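Local structure of acyl-CoA dehydrogenase (Thermus thermophilus, 2Z1Q) at residues Thr149-Gly154 and Val178-Ser183; Arg277-Ser282 and Gln304-Met309; Ile354-Ser359 and Ile403-Ile408. The protein probably oxidises saturated acyl-CoA thioesters to their 2,3-dehydroacyl-CoA products with FAD as cofactor, passing the electrons on to an acceptor. All coordinates share one frame; numbering follows the deposited sequence.

Contact 1: residues Thr149-Gly154 and Val178-Ser183. With FAD (flavin-adenine dinucleotide), chain D.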
loop_
_atom_site.group_PDB
_atom_site.type_symbol
_atom_site.label_atom_id
_atom_site.label_comp_id
_atom_site.label_asym_id
_atom_site.label_seq_id
_atom_site.Cartn_x
_atom_site.Cartn_y
_atom_site.Cartn_z
ATOM N N THR B 149 15.498 -21.127 2.254
ATOM C CA THR B 149 14.331 -21.008 3.117
ATOM C C THR B 149 13.598 -22.331 3.368
ATOM O O THR B 149 13.534 -23.192 2.499
ATOM C CB THR B 149 13.340 -19.975 2.521
ATOM O OG1 THR B 149 13.954 -18.680 2.506
ATOM C CG2 THR B 149 12.065 -19.914 3.345
ATOM N N GLU B 150 13.056 -22.481 4.572
ATOM C CA GLU B 150 12.302 -23.679 4.938
ATOM C C GLU B 150 11.008 -23.242 5.628
ATOM O O GLU B 150 10.882 -22.089 6.045
ATOM C CB GLU B 150 13.134 -24.578 5.870
ATOM C CG GLU B 150 14.456 -25.040 5.241
ATOM C CD GLU B 150 15.189 -26.086 6.070
ATOM O OE1 GLU B 150 14.627 -26.584 7.069
ATOM O OE2 GLU B 150 16.336 -26.419 5.707
ATOM N N PRO B 151 10.021 -24.148 5.730
ATOM C CA PRO B 151 8.738 -23.832 6.371
ATOM C C PRO B 151 8.914 -23.134 7.730
ATOM O O PRO B 151 8.246 -22.134 8.011
ATOM C CB PRO B 151 8.059 -25.201 6.475
ATOM C CG PRO B 151 8.569 -25.907 5.237
ATOM C CD PRO B 151 10.027 -25.522 5.188
ATOM N N GLY B 152 9.822 -23.644 8.559
ATOM C CA GLY B 152 10.045 -23.032 9.856
ATOM C C GLY B 152 11.123 -21.948 9.907
ATOM O O GLY B 152 11.231 -21.229 10.900
ATOM N N SER B 153 11.917 -21.809 8.846
ATOM C CA SER B 153 12.978 -20.800 8.858
ATOM C C SER B 153 13.019 -19.895 7.629
ATOM O O SER B 153 13.173 -20.366 6.502
ATOM C CB SER B 153 14.340 -21.488 9.026
ATOM O OG SER B 153 14.599 -22.385 7.958
ATOM N N GLY B 154 12.914 -18.590 7.855
ATOM C CA GLY B 154 12.950 -17.641 6.759
ATOM C C GLY B 154 14.011 -16.580 6.972
ATOM O O GLY B 154 15.093 -16.657 6.394
ATOM N N VAL B 178 12.946 -30.134 3.989
ATOM C CA VAL B 178 11.983 -29.427 3.145
ATOM C C VAL B 178 12.434 -27.984 2.955
ATOM O O VAL B 178 12.782 -27.305 3.921
ATOM C CB VAL B 178 10.582 -29.417 3.799
ATOM C CG1 VAL B 178 9.595 -28.647 2.931
ATOM C CG2 VAL B 178 10.102 -30.853 4.023
ATOM N N LYS B 179 12.450 -27.527 1.705
ATOM C CA LYS B 179 12.841 -26.154 1.387
ATOM C C LYS B 179 11.584 -25.456 0.857
ATOM O O LYS B 179 10.914 -25.959 -0.042
ATOM C CB LYS B 179 13.952 -26.146 0.339
ATOM C CG LYS B 179 15.069 -27.143 0.604
ATOM C CD LYS B 179 15.748 -26.939 1.947
ATOM C CE LYS B 179 16.531 -25.645 2.018
ATOM N NZ LYS B 179 17.192 -25.484 3.350
ATOM N N GLN B 180 11.284 -24.293 1.420
ATOM C CA GLN B 180 10.084 -23.537 1.085
ATOM C C GLN B 180 10.251 -22.352 0.134
ATOM O O GLN B 180 11.209 -21.576 0.244
ATOM C CB GLN B 180 9.460 -23.028 2.391
ATOM C CG GLN B 180 8.044 -22.514 2.240
ATOM C CD GLN B 180 7.026 -23.632 2.225
ATOM O OE1 GLN B 180 6.372 -23.907 3.230
ATOM N NE2 GLN B 180 6.896 -24.298 1.084
ATOM N N TRP B 181 9.292 -22.203 -0.781
ATOM C CA TRP B 181 9.275 -21.101 -1.747
ATOM C C TRP B 181 10.499 -21.056 -2.674
ATOM O O TRP B 181 11.210 -20.065 -2.673
ATOM C CB TRP B 181 9.214 -19.743 -1.015
ATOM C CG TRP B 181 8.002 -19.432 -0.153
ATOM C CD1 TRP B 181 7.985 -19.267 1.209
ATOM C CD2 TRP B 181 6.663 -19.175 -0.600
ATOM N NE1 TRP B 181 6.724 -18.925 1.633
ATOM C CE2 TRP B 181 5.893 -18.860 0.545
ATOM C CE3 TRP B 181 6.040 -19.178 -1.856
ATOM C CZ2 TRP B 181 4.532 -18.553 0.470
ATOM C CZ3 TRP B 181 4.682 -18.872 -1.928
ATOM C CH2 TRP B 181 3.946 -18.564 -0.770
ATOM N N ILE B 182 10.748 -22.088 -3.471
ATOM C CA ILE B 182 11.926 -22.060 -4.348
ATOM C C ILE B 182 11.617 -21.524 -5.743
ATOM O O ILE B 182 10.924 -22.173 -6.517
ATOM C CB ILE B 182 12.542 -23.472 -4.480
ATOM C CG1 ILE B 182 13.237 -23.841 -3.185
ATOM C CG2 ILE B 182 13.562 -23.525 -5.595
ATOM C CD1 ILE B 182 12.312 -24.035 -2.051
ATOM N N SER B 183 12.124 -20.336 -6.059
ATOM C CA SER B 183 11.900 -19.767 -7.393
ATOM C C SER B 183 12.609 -20.631 -8.437
ATOM O O SER B 183 13.715 -21.122 -8.188
ATOM C CB SER B 183 12.458 -18.330 -7.480
ATOM O OG SER B 183 11.954 -17.496 -6.457
HETATM P PA FAD D . 8.163 -14.475 8.597
HETATM O O1A FAD D . 7.469 -14.364 7.338
HETATM O O2A FAD D . 8.784 -15.836 9.157
HETATM O O5B FAD D . 8.784 -13.155 9.165
HETATM C C5B FAD D . 7.758 -12.353 9.748
HETATM C C4B FAD D . 8.608 -11.253 10.343
HETATM O O4B FAD D . 9.912 -11.013 9.995
HETATM C C3B FAD D . 7.946 -9.887 10.834
HETATM O O3B FAD D . 7.308 -10.059 12.105
HETATM C C2B FAD D . 9.327 -9.112 10.850
HETATM O O2B FAD D . 9.419 -8.010 11.757
HETATM C C1B FAD D . 10.032 -10.386 11.220
HETATM N N9A FAD D . 11.335 -10.444 11.812
HETATM C C8A FAD D . 12.179 -11.488 11.567
HETATM N N7A FAD D . 13.265 -11.350 12.235
HETATM C C5A FAD D . 13.210 -10.199 12.937
HETATM C C6A FAD D . 14.093 -9.533 13.840
HETATM N N6A FAD D . 15.321 -10.092 14.125
HETATM N N1A FAD D . 13.682 -8.354 14.381
HETATM C C2A FAD D . 12.488 -7.830 14.120
HETATM N N3A FAD D . 11.656 -8.438 13.298
HETATM C C4A FAD D . 11.940 -9.600 12.687
HETATM N N1 FAD D . 13.788 -18.511 -0.729
HETATM C C2 FAD D . 14.899 -19.075 -1.251
HETATM O O2 FAD D . 15.699 -19.593 -0.488
HETATM N N3 FAD D . 15.154 -19.108 -2.583
HETATM C C4 FAD D . 14.292 -18.566 -3.510
HETATM O O4 FAD D . 14.522 -18.604 -4.694
HETATM C C4X FAD D . 13.041 -17.946 -3.006
HETATM N N5 FAD D . 12.113 -17.420 -3.823
HETATM C C5X FAD D . 10.957 -16.900 -3.336
HETATM C C6 FAD D . 9.937 -16.395 -4.219
HETATM C C7 FAD D . 8.732 -15.904 -3.689
HETATM C C7M FAD D . 7.654 -15.400 -4.629
HETATM C C8 FAD D . 8.518 -15.884 -2.274
HETATM C C8M FAD D . 7.232 -15.373 -1.664
HETATM C C9 FAD D . 9.492 -16.353 -1.420
HETATM C C9A FAD D . 10.723 -16.875 -1.922
HETATM N N10 FAD D . 11.688 -17.390 -1.028
HETATM C C10 FAD D . 12.850 -17.950 -1.518
HETATM C "C1'" FAD D . 11.354 -17.332 0.372
HETATM C "C2'" FAD D . 12.010 -16.183 1.153
HETATM O "O2'" FAD D . 13.420 -16.337 1.202
HETATM C "C3'" FAD D . 11.352 -16.328 2.488
HETATM O "O3'" FAD D . 9.925 -16.115 2.288
HETATM C "C4'" FAD D . 11.787 -15.340 3.534
HETATM O "O4'" FAD D . 13.174 -15.434 3.869
HETATM C "C5'" FAD D . 10.875 -15.703 4.650
HETATM O "O5'" FAD D . 10.985 -14.933 5.738
HETATM P P FAD D . 9.676 -15.439 6.516
HETATM O O1P FAD D . 8.531 -15.316 5.576
HETATM O O2P FAD D . 9.835 -16.994 6.967
HETATM O O3P FAD D . 9.560 -14.388 7.761
HETATM O O HOH W 1 13.516 -29.217 6.362
#
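Lys179 lays its bent end across the Glu150 side chain and closes a buried salt bridge, NZ of Lys179 lying 2.7 Å from OE2 of Glu150 on that oxygen's anti lone pair. The lysine chain bends at chi2 and chi3 (-58° and -67°), which curls the ammonium back to the glutamate, and Leu148 O and Phe194 O also take bonds from it. Thr162 OG1 bonds to the same OE2, while OE1 is held by Lys161 N and by a water (2.9 Å) that also accepts from Val178 N. An alanine in place of Glu150 would probably leave the Lys179 ammonium without its countercharge in a buried setting. The backbone is close here too: Gln180 N donates to Thr149 O at 2.7 Å. The loop after strand 144-147 is thereby pinned to strand 172-183 in the middle beta domain of the acyl-CoA dehydrogenase fold, where both segments grip the flavin. Thr149 N donates almost straight to FAD O2 (174°), and Ser183 OG donates a hydrogen bond to FAD N5 at 2.6 Å. Packing is looser on the partly exposed side, where Pro151 CG rests 3.7 Å from Val178 CG1, the two side chains crossing at about a right angle.

Contact 2: residues Arg277-Ser282 and Gln304-Met309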
loop_
_atom_site.group_PDB
_atom_site.type_symbol
_atom_site.label_atom_id
_atom_site.label_comp_id
_atom_site.label_asym_id
_atom_site.label_seq_id
_atom_site.Cartn_x
_atom_site.Cartn_y
_atom_site.Cartn_z
ATOM N N ARG B 277 8.006 2.340 -14.986
ATOM C CA ARG B 277 6.943 1.793 -15.819
ATOM C C ARG B 277 5.582 2.208 -15.291
ATOM O O ARG B 277 4.710 2.619 -16.058
ATOM C CB ARG B 277 7.011 0.266 -15.862
ATOM C CG ARG B 277 8.382 -0.260 -16.147
ATOM C CD ARG B 277 8.906 0.300 -17.455
ATOM N NE ARG B 277 10.349 0.488 -17.397
ATOM C CZ ARG B 277 11.229 -0.501 -17.294
ATOM N NH1 ARG B 277 10.818 -1.763 -17.236
ATOM N NH2 ARG B 277 12.523 -0.224 -17.229
ATOM N N ALA B 278 5.397 2.076 -13.980
ATOM C CA ALA B 278 4.127 2.444 -13.365
ATOM C C ALA B 278 3.869 3.930 -13.610
ATOM O O ALA B 278 2.719 4.348 -13.770
ATOM C CB ALA B 278 4.159 2.150 -11.864
ATOM N N LEU B 279 4.945 4.719 -13.637
ATOM C CA LEU B 279 4.814 6.155 -13.872
ATOM C C LEU B 279 4.389 6.414 -15.319
ATOM O O LEU B 279 3.523 7.250 -15.565
ATOM C CB LEU B 279 6.138 6.878 -13.575
ATOM C CG LEU B 279 6.089 8.318 -13.023
ATOM C CD1 LEU B 279 7.472 8.948 -13.127
ATOM C CD2 LEU B 279 5.107 9.162 -13.796
ATOM N N GLU B 280 4.983 5.693 -16.270
ATOM C CA GLU B 280 4.622 5.854 -17.683
ATOM C C GLU B 280 3.132 5.583 -17.827
ATOM O O GLU B 280 2.404 6.355 -18.459
ATOM C CB GLU B 280 5.400 4.871 -18.572
ATOM C CG GLU B 280 6.907 4.993 -18.460
ATOM C CD GLU B 280 7.650 3.993 -19.335
ATOM O OE1 GLU B 280 8.902 3.999 -19.309
ATOM O OE2 GLU B 280 6.986 3.205 -20.048
ATOM N N LEU B 281 2.684 4.477 -17.235
ATOM C CA LEU B 281 1.276 4.102 -17.285
ATOM C C LEU B 281 0.408 5.199 -16.671
ATOM O O LEU B 281 -0.616 5.572 -17.238
ATOM C CB LEU B 281 1.015 2.779 -16.538
ATOM C CG LEU B 281 1.570 1.471 -17.124
ATOM C CD1 LEU B 281 1.249 0.312 -16.184
ATOM C CD2 LEU B 281 0.968 1.210 -18.491
ATOM N N SER B 282 0.822 5.708 -15.513
ATOM C CA SER B 282 0.062 6.748 -14.818
ATOM C C SER B 282 0.022 8.054 -15.625
ATOM O O SER B 282 -1.039 8.674 -15.762
ATOM C CB SER B 282 0.673 7.028 -13.441
ATOM O OG SER B 282 0.649 5.880 -12.618
ATOM N N GLN B 304 -0.103 16.446 -7.955
ATOM C CA GLN B 304 0.670 16.220 -6.745
ATOM C C GLN B 304 1.237 14.782 -6.749
ATOM O O GLN B 304 2.397 14.566 -6.421
ATOM C CB GLN B 304 -0.213 16.469 -5.518
ATOM C CG GLN B 304 0.405 16.053 -4.199
ATOM C CD GLN B 304 -0.510 16.363 -3.023
ATOM O OE1 GLN B 304 -0.615 17.507 -2.590
ATOM N NE2 GLN B 304 -1.178 15.341 -2.506
ATOM N N LYS B 305 0.420 13.805 -7.132
ATOM C CA LYS B 305 0.886 12.414 -7.166
ATOM C C LYS B 305 2.006 12.241 -8.194
ATOM O O LYS B 305 3.080 11.725 -7.880
ATOM C CB LYS B 305 -0.278 11.486 -7.516
ATOM C CG LYS B 305 -1.458 11.551 -6.569
ATOM C CD LYS B 305 -2.482 10.525 -6.997
ATOM C CE LYS B 305 -3.848 10.770 -6.369
ATOM N NZ LYS B 305 -3.785 10.679 -4.903
ATOM N N LEU B 306 1.741 12.683 -9.420
ATOM C CA LEU B 306 2.694 12.609 -10.532
ATOM C C LEU B 306 4.016 13.284 -10.184
ATOM O O LEU B 306 5.084 12.783 -10.531
ATOM C CB LEU B 306 2.098 13.264 -11.790
ATOM C CG LEU B 306 0.911 12.552 -12.444
ATOM C CD1 LEU B 306 0.328 13.428 -13.544
ATOM C CD2 LEU B 306 1.357 11.198 -13.000
ATOM N N GLY B 307 3.949 14.417 -9.488
ATOM C CA GLY B 307 5.168 15.103 -9.095
ATOM C C GLY B 307 5.914 14.322 -8.025
ATOM O O GLY B 307 7.130 14.129 -8.122
ATOM N N GLU B 308 5.192 13.864 -7.001
ATOM C CA GLU B 308 5.828 13.105 -5.923
ATOM C C GLU B 308 6.431 11.811 -6.477
ATOM O O GLU B 308 7.525 11.417 -6.087
ATOM C CB GLU B 308 4.808 12.794 -4.806
ATOM C CG GLU B 308 5.413 12.123 -3.593
ATOM C CD GLU B 308 6.459 12.979 -2.899
ATOM O OE1 GLU B 308 7.330 12.416 -2.193
ATOM O OE2 GLU B 308 6.410 14.220 -3.048
ATOM N N MET B 309 5.725 11.151 -7.387
ATOM C CA MET B 309 6.243 9.919 -7.983
ATOM C C MET B 309 7.592 10.140 -8.666
ATOM O O MET B 309 8.554 9.407 -8.414
ATOM C CB MET B 309 5.243 9.363 -8.999
ATOM C CG MET B 309 4.020 8.720 -8.383
ATOM S SD MET B 309 2.785 8.351 -9.636
ATOM C CE MET B 309 1.483 9.300 -9.045
#
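Two long, nearly antiparallel helices of the C-terminal helical domain, 252-288 and 300-331, face each other here through Leu279 and Ser282 on one and Leu306 and Met309 on the other. The local axes stand 10.9 Å apart at 156°, and the side chains meet at 4.2 Å or more. Leu279 CG sits 4.2 Å from Met309 CB, and CD2 of Leu279 meets CD2 of Leu306 at 4.3 Å. That same Leu306 methyl also touches Ser282 CB at 4.2 Å, so a single branch is shared by two residues about one helical turn apart. Ser282 turns its hydroxyl back into its own helix: with OG anti to the carbonyl carbon (chi1 -61°), it donates to Ala278 O at 2.8 Å. This carbonyl therefore takes two bonds, from Ser282 N and Ser282 OG, which arrive from opposite faces of its plane. The hydroxyl's hydrogen is used within its own helix, and no hydrogen bond joins the two segments. Ile372 of helix 348-372 packs on Ser282 and Met309, while Val567 of helix 556-570 packs on Leu279 and Leu306. Antiparallel helices packed through apolar side chains build the helical bundle of the C-terminal domain of acyl-CoA dehydrogenases.

Contact 3: residues Ile354-Ser359 and Ile403-Ile408. With FAD (flavin-adenine dinucleotide), chain D.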
loop_
_atom_site.group_PDB
_atom_site.type_symbol
_atom_site.label_atom_id
_atom_site.label_comp_id
_atom_site.label_asym_id
_atom_site.label_seq_id
_atom_site.Cartn_x
_atom_site.Cartn_y
_atom_site.Cartn_z
ATOM N N ILE B 354 19.490 1.100 -0.432
ATOM C CA ILE B 354 18.785 1.192 -1.702
ATOM C C ILE B 354 17.763 0.066 -1.858
ATOM O O ILE B 354 16.812 0.196 -2.626
ATOM C CB ILE B 354 19.766 1.182 -2.910
ATOM C CG1 ILE B 354 20.636 -0.067 -2.863
ATOM C CG2 ILE B 354 20.637 2.446 -2.905
ATOM C CD1 ILE B 354 21.678 -0.104 -3.947
ATOM N N LYS B 355 17.943 -1.030 -1.122
ATOM C CA LYS B 355 16.999 -2.149 -1.179
ATOM C C LYS B 355 15.679 -1.711 -0.520
ATOM O O LYS B 355 14.595 -1.927 -1.060
ATOM C CB LYS B 355 17.605 -3.382 -0.480
ATOM C CG LYS B 355 16.595 -4.330 0.173
ATOM C CD LYS B 355 15.720 -5.012 -0.833
ATOM C CE LYS B 355 14.265 -5.148 -0.348
ATOM N NZ LYS B 355 14.069 -5.991 0.861
ATOM N N VAL B 356 15.785 -1.060 0.631
ATOM C CA VAL B 356 14.627 -0.562 1.366
ATOM C C VAL B 356 14.014 0.629 0.641
ATOM O O VAL B 356 12.798 0.713 0.498
ATOM C CB VAL B 356 15.020 -0.103 2.778
ATOM C CG1 VAL B 356 13.783 0.384 3.534
ATOM C CG2 VAL B 356 15.693 -1.237 3.515
ATOM N N LEU B 357 14.868 1.539 0.178
ATOM C CA LEU B 357 14.424 2.741 -0.521
ATOM C C LEU B 357 13.690 2.389 -1.813
ATOM O O LEU B 357 12.604 2.904 -2.091
ATOM C CB LEU B 357 15.625 3.602 -0.881
ATOM C CG LEU B 357 15.534 5.127 -0.909
ATOM C CD1 LEU B 357 16.516 5.579 -1.977
ATOM C CD2 LEU B 357 14.143 5.652 -1.210
ATOM N N GLY B 358 14.297 1.513 -2.607
ATOM C CA GLY B 358 13.690 1.142 -3.870
ATOM C C GLY B 358 12.320 0.525 -3.720
ATOM O O GLY B 358 11.340 1.011 -4.278
ATOM N N SER B 359 12.251 -0.554 -2.955
ATOM C CA SER B 359 10.977 -1.225 -2.769
ATOM C C SER B 359 9.901 -0.289 -2.221
ATOM O O SER B 359 8.767 -0.346 -2.678
ATOM C CB SER B 359 11.151 -2.457 -1.863
ATOM O OG SER B 359 11.901 -2.159 -0.698
ATOM N N ILE B 403 14.367 -6.438 8.733
ATOM C CA ILE B 403 15.720 -6.998 8.858
ATOM C C ILE B 403 16.782 -6.037 8.307
ATOM O O ILE B 403 17.829 -5.841 8.924
ATOM C CB ILE B 403 15.836 -8.384 8.137
ATOM C CG1 ILE B 403 15.808 -9.510 9.168
ATOM C CG2 ILE B 403 17.134 -8.494 7.349
ATOM C CD1 ILE B 403 14.554 -9.568 9.954
ATOM N N ASN B 404 16.507 -5.430 7.162
ATOM C CA ASN B 404 17.455 -4.487 6.575
ATOM C C ASN B 404 17.590 -3.227 7.424
ATOM O O ASN B 404 18.690 -2.693 7.570
ATOM C CB ASN B 404 17.031 -4.136 5.152
ATOM C CG ASN B 404 17.463 -5.186 4.157
ATOM O OD1 ASN B 404 18.654 -5.320 3.867
ATOM N ND2 ASN B 404 16.502 -5.952 3.634
ATOM N N ARG B 405 16.476 -2.764 7.988
ATOM C CA ARG B 405 16.497 -1.577 8.834
ATOM C C ARG B 405 17.369 -1.810 10.071
ATOM O O ARG B 405 17.984 -0.875 10.581
ATOM C CB ARG B 405 15.083 -1.169 9.269
ATOM C CG ARG B 405 14.307 -0.323 8.251
ATOM C CD ARG B 405 13.007 0.226 8.834
ATOM N NE ARG B 405 12.439 1.261 7.971
ATOM C CZ ARG B 405 11.785 1.022 6.835
ATOM N NH1 ARG B 405 11.317 2.047 6.117
ATOM N NH2 ARG B 405 11.565 -0.222 6.418
ATOM N N LEU B 406 17.414 -3.046 10.561
ATOM C CA LEU B 406 18.231 -3.350 11.733
ATOM C C LEU B 406 19.716 -3.418 11.371
ATOM O O LEU B 406 20.580 -3.166 12.219
ATOM C CB LEU B 406 17.796 -4.674 12.359
ATOM C CG LEU B 406 16.738 -4.614 13.466
ATOM C CD1 LEU B 406 15.669 -3.606 13.119
ATOM C CD2 LEU B 406 16.133 -5.994 13.663
ATOM N N LEU B 407 20.003 -3.748 10.112
ATOM C CA LEU B 407 21.380 -3.863 9.641
ATOM C C LEU B 407 22.054 -2.529 9.320
ATOM O O LEU B 407 23.239 -2.348 9.591
ATOM C CB LEU B 407 21.437 -4.764 8.400
ATOM C CG LEU B 407 21.501 -6.291 8.554
ATOM C CD1 LEU B 407 20.412 -6.781 9.495
ATOM C CD2 LEU B 407 21.355 -6.939 7.184
ATOM N N ILE B 408 21.302 -1.603 8.741
ATOM C CA ILE B 408 21.847 -0.303 8.368
ATOM C C ILE B 408 22.566 0.412 9.519
ATOM O O ILE B 408 23.713 0.830 9.373
ATOM C CB ILE B 408 20.730 0.592 7.772
ATOM C CG1 ILE B 408 20.218 -0.049 6.475
ATOM C CG2 ILE B 408 21.250 1.989 7.518
ATOM C CD1 ILE B 408 18.941 0.548 5.917
HETATM P PA FAD D . 8.163 -14.475 8.597
HETATM O O1A FAD D . 7.469 -14.364 7.338
HETATM O O2A FAD D . 8.784 -15.836 9.157
HETATM O O5B FAD D . 8.784 -13.155 9.165
HETATM C C5B FAD D . 7.758 -12.353 9.748
HETATM C C4B FAD D . 8.608 -11.253 10.343
HETATM O O4B FAD D . 9.912 -11.013 9.995
HETATM C C3B FAD D . 7.946 -9.887 10.834
HETATM O O3B FAD D . 7.308 -10.059 12.105
HETATM C C2B FAD D . 9.327 -9.112 10.850
HETATM O O2B FAD D . 9.419 -8.010 11.757
HETATM C C1B FAD D . 10.032 -10.386 11.220
HETATM N N9A FAD D . 11.335 -10.444 11.812
HETATM C C8A FAD D . 12.179 -11.488 11.567
HETATM N N7A FAD D . 13.265 -11.350 12.235
HETATM C C5A FAD D . 13.210 -10.199 12.937
HETATM C C6A FAD D . 14.093 -9.533 13.840
HETATM N N6A FAD D . 15.321 -10.092 14.125
HETATM N N1A FAD D . 13.682 -8.354 14.381
HETATM C C2A FAD D . 12.488 -7.830 14.120
HETATM N N3A FAD D . 11.656 -8.438 13.298
HETATM C C4A FAD D . 11.940 -9.600 12.687
HETATM N N1 FAD D . 13.788 -18.511 -0.729
HETATM C C2 FAD D . 14.899 -19.075 -1.251
HETATM O O2 FAD D . 15.699 -19.593 -0.488
HETATM N N3 FAD D . 15.154 -19.108 -2.583
HETATM C C4 FAD D . 14.292 -18.566 -3.510
HETATM O O4 FAD D . 14.522 -18.604 -4.694
HETATM C C4X FAD D . 13.041 -17.946 -3.006
HETATM N N5 FAD D . 12.113 -17.420 -3.823
HETATM C C5X FAD D . 10.957 -16.900 -3.336
HETATM C C6 FAD D . 9.937 -16.395 -4.219
HETATM C C7 FAD D . 8.732 -15.904 -3.689
HETATM C C7M FAD D . 7.654 -15.400 -4.629
HETATM C C8 FAD D . 8.518 -15.884 -2.274
HETATM C C8M FAD D . 7.232 -15.373 -1.664
HETATM C C9 FAD D . 9.492 -16.353 -1.420
HETATM C C9A FAD D . 10.723 -16.875 -1.922
HETATM N N10 FAD D . 11.688 -17.390 -1.028
HETATM C C10 FAD D . 12.850 -17.950 -1.518
HETATM C "C1'" FAD D . 11.354 -17.332 0.372
HETATM C "C2'" FAD D . 12.010 -16.183 1.153
HETATM O "O2'" FAD D . 13.420 -16.337 1.202
HETATM C "C3'" FAD D . 11.352 -16.328 2.488
HETATM O "O3'" FAD D . 9.925 -16.115 2.288
HETATM C "C4'" FAD D . 11.787 -15.340 3.534
HETATM O "O4'" FAD D . 13.174 -15.434 3.869
HETATM C "C5'" FAD D . 10.875 -15.703 4.650
HETATM O "O5'" FAD D . 10.985 -14.933 5.738
HETATM P P FAD D . 9.676 -15.439 6.516
HETATM O O1P FAD D . 8.531 -15.316 5.576
HETATM O O2P FAD D . 9.835 -16.994 6.967
HETATM O O3P FAD D . 9.560 -14.388 7.761
#
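The guanidinium of Arg405 carries a methyl of Val356 over one face: CG1 lies 3.7 Å from NH2 and 3.9 Å from CZ, and the two side chains cross at about a right angle. Its NH1 and NE are in salt bridges to Glu360 and Asp484. The arginine chain runs extended from CG to NE, carrying the flat group across to helix 348-372. Asn404 supplies the second flat group. Its ND2 comes 3.8 Å from Lys355 CG, so the amide lies against the lysine's aliphatic part, and Lys355 NZ stands 3.7 Å from the same ND2. Both nitrogens are donors, and they find acceptors separately: Lys355 NZ at Phe397 O and Asn401 OD1, Asn404 ND2 at Thr400 O and Glu398 O. Asn404 OD1 bonds to Ser352 OG.

Between these polar groups lies Val356. Its two methyls divide the work: CG1, anti to the backbone N (chi1 -179°), serves the arginine, while CG2 reaches Asn404 CB at 3.6 Å and Ile408 CD1 at 4.4 Å. The local axes of helices 348-372 and 401-407 are 10.1 Å apart, with their directions at 138°. Along its own helix, Ser359 OG donates to Lys355 O at 2.7 Å, in the carbonyl plane. The short helix 401-407 also turns Ile403 and Leu406 to the adenine of FAD, so this packing in the C-terminal helical domain backs part of the cofactor pocket.

No hydrogen bond crosses between the segments: Val356 with Ile408 supplies the apolar contact, while the polar ends bond to Ser352 and Glu360 on helix 348-372, to Asp484 of helix 476-502 and to residues 397-401. That division probably fixes the short helix's rotation, and with it the apolar side that meets the adenine.

How the contacts relate
Along the chain the contacts follow one another without overlap: contact 1 in the middle beta domain, then contacts 2 and 3 in the C-terminal helical domain. The centres of contacts 1 and 3 are 22 Å apart, yet both touch one FAD, the flavin end at contact 1 and the adenine end at contact 3, so the extended cofactor spans two domains. Contact 2 lies 36 Å from contact 1 and 23 Å from contact 3, centre to centre. Helix 348-372, which carries residues 354-359, also packs on contact 2, and helix 252-288 reaches both helical contacts. Arg289 of the second subunit bonds to Pro151 O and also to FAD, as does its Gly375 N, so the cofactor site is shared across the dimer.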